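Local coordinates for takeout-like protein 1 (Epiphyas postvittana, PDB 4G0S) that probably binds small hydrophobic ligands such as fatty acids or other lipids in an internal tunnel, at residues N82-F87 with H124-Y129. Residues are numbered along the deposited sequence; the frame is centred on the assembly and turned at random.
Sequences NIEVDF and HLVVSY
Ile-83 and Val-127, then Val-85 and Leu-125, are the hydrogen-bonded pairs that join strands 82-100 and 113-133 of the curled antiparallel sheet. Each pair exchanges two nearly straight backbone bonds, among them Ile-83 N to Val-127 O at 2.7 Å and Leu-125 N to Val-85 O at 2.8 Å. Between them, Glu-84 CA donates a CA-H...O contact to Leu-125 O (3.3 Å). Asn-82, Glu-84, Asp-86, His-124 and Ser-128 share one face with Val-126. There the His-124 chi1 of -173° carries the imidazole across to strand 82-87, where ND1 makes a weak, bent hydrogen bond to Asp-86 OD1 (2.5 Å). Glu-84 OE1 reaches the ring edge at CE1 (3.2 Å), its carboxylate turned 81° from the imidazole. A leucine in place of His-124 would probably leave Asp-86 OD1 without its ND1-H donor and the Glu-84 carboxylate without the ring edge it abuts. On the apolar face, Ile-83 crosses Tyr-129 at about a right angle, CD1 3.7 Å from CD2, while Tyr-129 OH is hydrogen-bonded to Trp-76 NE1. The chemistry is thus two-sided: two carboxylates meet the His-124 ring on a partly exposed face, and on the buried apolar one the Val-85 side chain lies about 6 Å from bound myristic acid, consistent with a lipid-binding interior.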
loop_
_atom_site.group_PDB
_atom_site.type_symbol
_atom_site.label_atom_id
_atom_site.label_comp_id
_atom_site.label_asym_id
_atom_site.label_seq_id
_atom_site.Cartn_x
_atom_site.Cartn_y
_atom_site.Cartn_z
ATOM N N ASN A 82 -1.809 -19.852 -3.166
ATOM C CA ASN A 82 -2.125 -18.643 -2.452
ATOM C C ASN A 82 -0.888 -18.234 -1.684
ATOM O O ASN A 82 -0.143 -19.119 -1.198
ATOM C CB ASN A 82 -3.222 -18.935 -1.434
ATOM C CG ASN A 82 -4.511 -18.214 -1.727
ATOM O OD1 ASN A 82 -4.893 -18.009 -2.887
ATOM N ND2 ASN A 82 -5.221 -17.857 -0.665
ATOM N N ILE A 83 -0.666 -16.913 -1.601
ATOM C CA ILE A 83 0.366 -16.304 -0.749
ATOM C C ILE A 83 -0.275 -15.279 0.194
ATOM O O ILE A 83 -1.047 -14.403 -0.258
ATOM C CB ILE A 83 1.516 -15.616 -1.533
ATOM C CG1 ILE A 83 2.244 -16.589 -2.423
ATOM C CG2 ILE A 83 2.529 -15.043 -0.553
ATOM C CD1 ILE A 83 2.659 -16.009 -3.766
ATOM N N GLU A 84 0.017 -15.429 1.495
ATOM C CA GLU A 84 -0.347 -14.425 2.502
ATOM C C GLU A 84 0.920 -13.676 2.918
ATOM O O GLU A 84 1.953 -14.302 3.187
ATOM C CB GLU A 84 -0.989 -15.034 3.753
ATOM C CG GLU A 84 -2.147 -16.013 3.536
ATOM C CD GLU A 84 -2.990 -16.160 4.788
ATOM O OE1 GLU A 84 -2.632 -15.577 5.837
ATOM O OE2 GLU A 84 -4.019 -16.859 4.747
ATOM N N VAL A 85 0.813 -12.349 2.995
ATOM C CA VAL A 85 1.899 -11.474 3.408
ATOM C C VAL A 85 1.429 -10.457 4.460
ATOM O O VAL A 85 0.577 -9.573 4.176
ATOM C CB VAL A 85 2.578 -10.764 2.200
ATOM C CG1 VAL A 85 3.719 -9.865 2.657
ATOM C CG2 VAL A 85 3.141 -11.781 1.216
ATOM N N ASP A 86 1.977 -10.612 5.675
ATOM C CA ASP A 86 1.773 -9.668 6.789
ATOM C C ASP A 86 2.994 -8.783 7.027
ATOM O O ASP A 86 4.139 -9.278 7.055
ATOM C CB ASP A 86 1.377 -10.400 8.079
ATOM C CG ASP A 86 -0.030 -10.930 8.019
ATOM O OD1 ASP A 86 -0.951 -10.165 7.657
ATOM O OD2 ASP A 86 -0.233 -12.105 8.312
ATOM N N PHE A 87 2.740 -7.483 7.160
ATOM C CA PHE A 87 3.786 -6.503 7.407
ATOM C C PHE A 87 3.237 -5.300 8.147
ATOM O O PHE A 87 2.071 -5.314 8.538
ATOM C CB PHE A 87 4.560 -6.117 6.123
ATOM C CG PHE A 87 3.757 -5.352 5.081
ATOM C CD1 PHE A 87 3.958 -3.993 4.890
ATOM C CD2 PHE A 87 2.888 -6.008 4.231
ATOM C CE1 PHE A 87 3.266 -3.290 3.899
ATOM C CE2 PHE A 87 2.177 -5.312 3.240
ATOM C CZ PHE A 87 2.365 -3.945 3.080
ATOM N N HIS A 124 -2.603 -6.896 5.902
ATOM C CA HIS A 124 -2.737 -8.305 5.610
ATOM C C HIS A 124 -3.037 -8.445 4.157
ATOM O O HIS A 124 -4.124 -8.092 3.725
ATOM C CB HIS A 124 -3.825 -8.940 6.460
ATOM C CG HIS A 124 -3.889 -10.431 6.315
ATOM N ND1 HIS A 124 -3.127 -11.270 7.070
ATOM C CD2 HIS A 124 -4.623 -11.230 5.442
ATOM C CE1 HIS A 124 -3.374 -12.541 6.692
ATOM N NE2 HIS A 124 -4.271 -12.511 5.673
ATOM N N LEU A 125 -2.029 -8.869 3.385
ATOM C CA LEU A 125 -2.161 -9.040 1.936
ATOM C C LEU A 125 -2.235 -10.522 1.543
ATOM O O LEU A 125 -1.371 -11.323 1.933
ATOM C CB LEU A 125 -1.023 -8.340 1.188
ATOM C CG LEU A 125 -0.989 -8.530 -0.333
ATOM C CD1 LEU A 125 -2.043 -7.681 -1.024
ATOM C CD2 LEU A 125 0.409 -8.226 -0.859
ATOM N N VAL A 126 -3.309 -10.871 0.804
ATOM C CA VAL A 126 -3.569 -12.232 0.359
ATOM C C VAL A 126 -3.628 -12.145 -1.142
ATOM O O VAL A 126 -4.393 -11.296 -1.724
ATOM C CB VAL A 126 -4.914 -12.789 0.874
ATOM C CG1 VAL A 126 -5.252 -14.142 0.213
ATOM C CG2 VAL A 126 -4.917 -12.873 2.395
ATOM N N VAL A 127 -2.812 -12.999 -1.760
ATOM C CA VAL A 127 -2.627 -13.064 -3.199
ATOM C C VAL A 127 -2.855 -14.481 -3.634
ATOM O O VAL A 127 -2.395 -15.432 -2.983
ATOM C CB VAL A 127 -1.202 -12.659 -3.655
ATOM C CG1 VAL A 127 -1.088 -12.717 -5.183
ATOM C CG2 VAL A 127 -0.839 -11.261 -3.176
ATOM N N SER A 128 -3.599 -14.634 -4.723
ATOM C CA SER A 128 -3.750 -15.940 -5.295
ATOM C C SER A 128 -2.899 -15.948 -6.540
ATOM O O SER A 128 -2.518 -14.910 -7.027
ATOM C CB SER A 128 -5.249 -16.307 -5.539
ATOM O OG SER A 128 -5.769 -15.754 -6.731
ATOM N N TYR A 129 -2.521 -17.114 -7.035
ATOM C CA TYR A 129 -1.668 -17.131 -8.233
ATOM C C TYR A 129 -1.877 -18.379 -9.062
ATOM O O TYR A 129 -2.654 -19.245 -8.714
ATOM C CB TYR A 129 -0.188 -16.959 -7.856
ATOM C CG TYR A 129 0.447 -18.177 -7.223
ATOM C CD1 TYR A 129 0.901 -19.251 -8.006
ATOM C CD2 TYR A 129 0.604 -18.259 -5.849
ATOM C CE1 TYR A 129 1.478 -20.353 -7.437
ATOM C CE2 TYR A 129 1.191 -19.360 -5.264
ATOM C CZ TYR A 129 1.636 -20.403 -6.071
ATOM O OH TYR A 129 2.231 -21.509 -5.496
#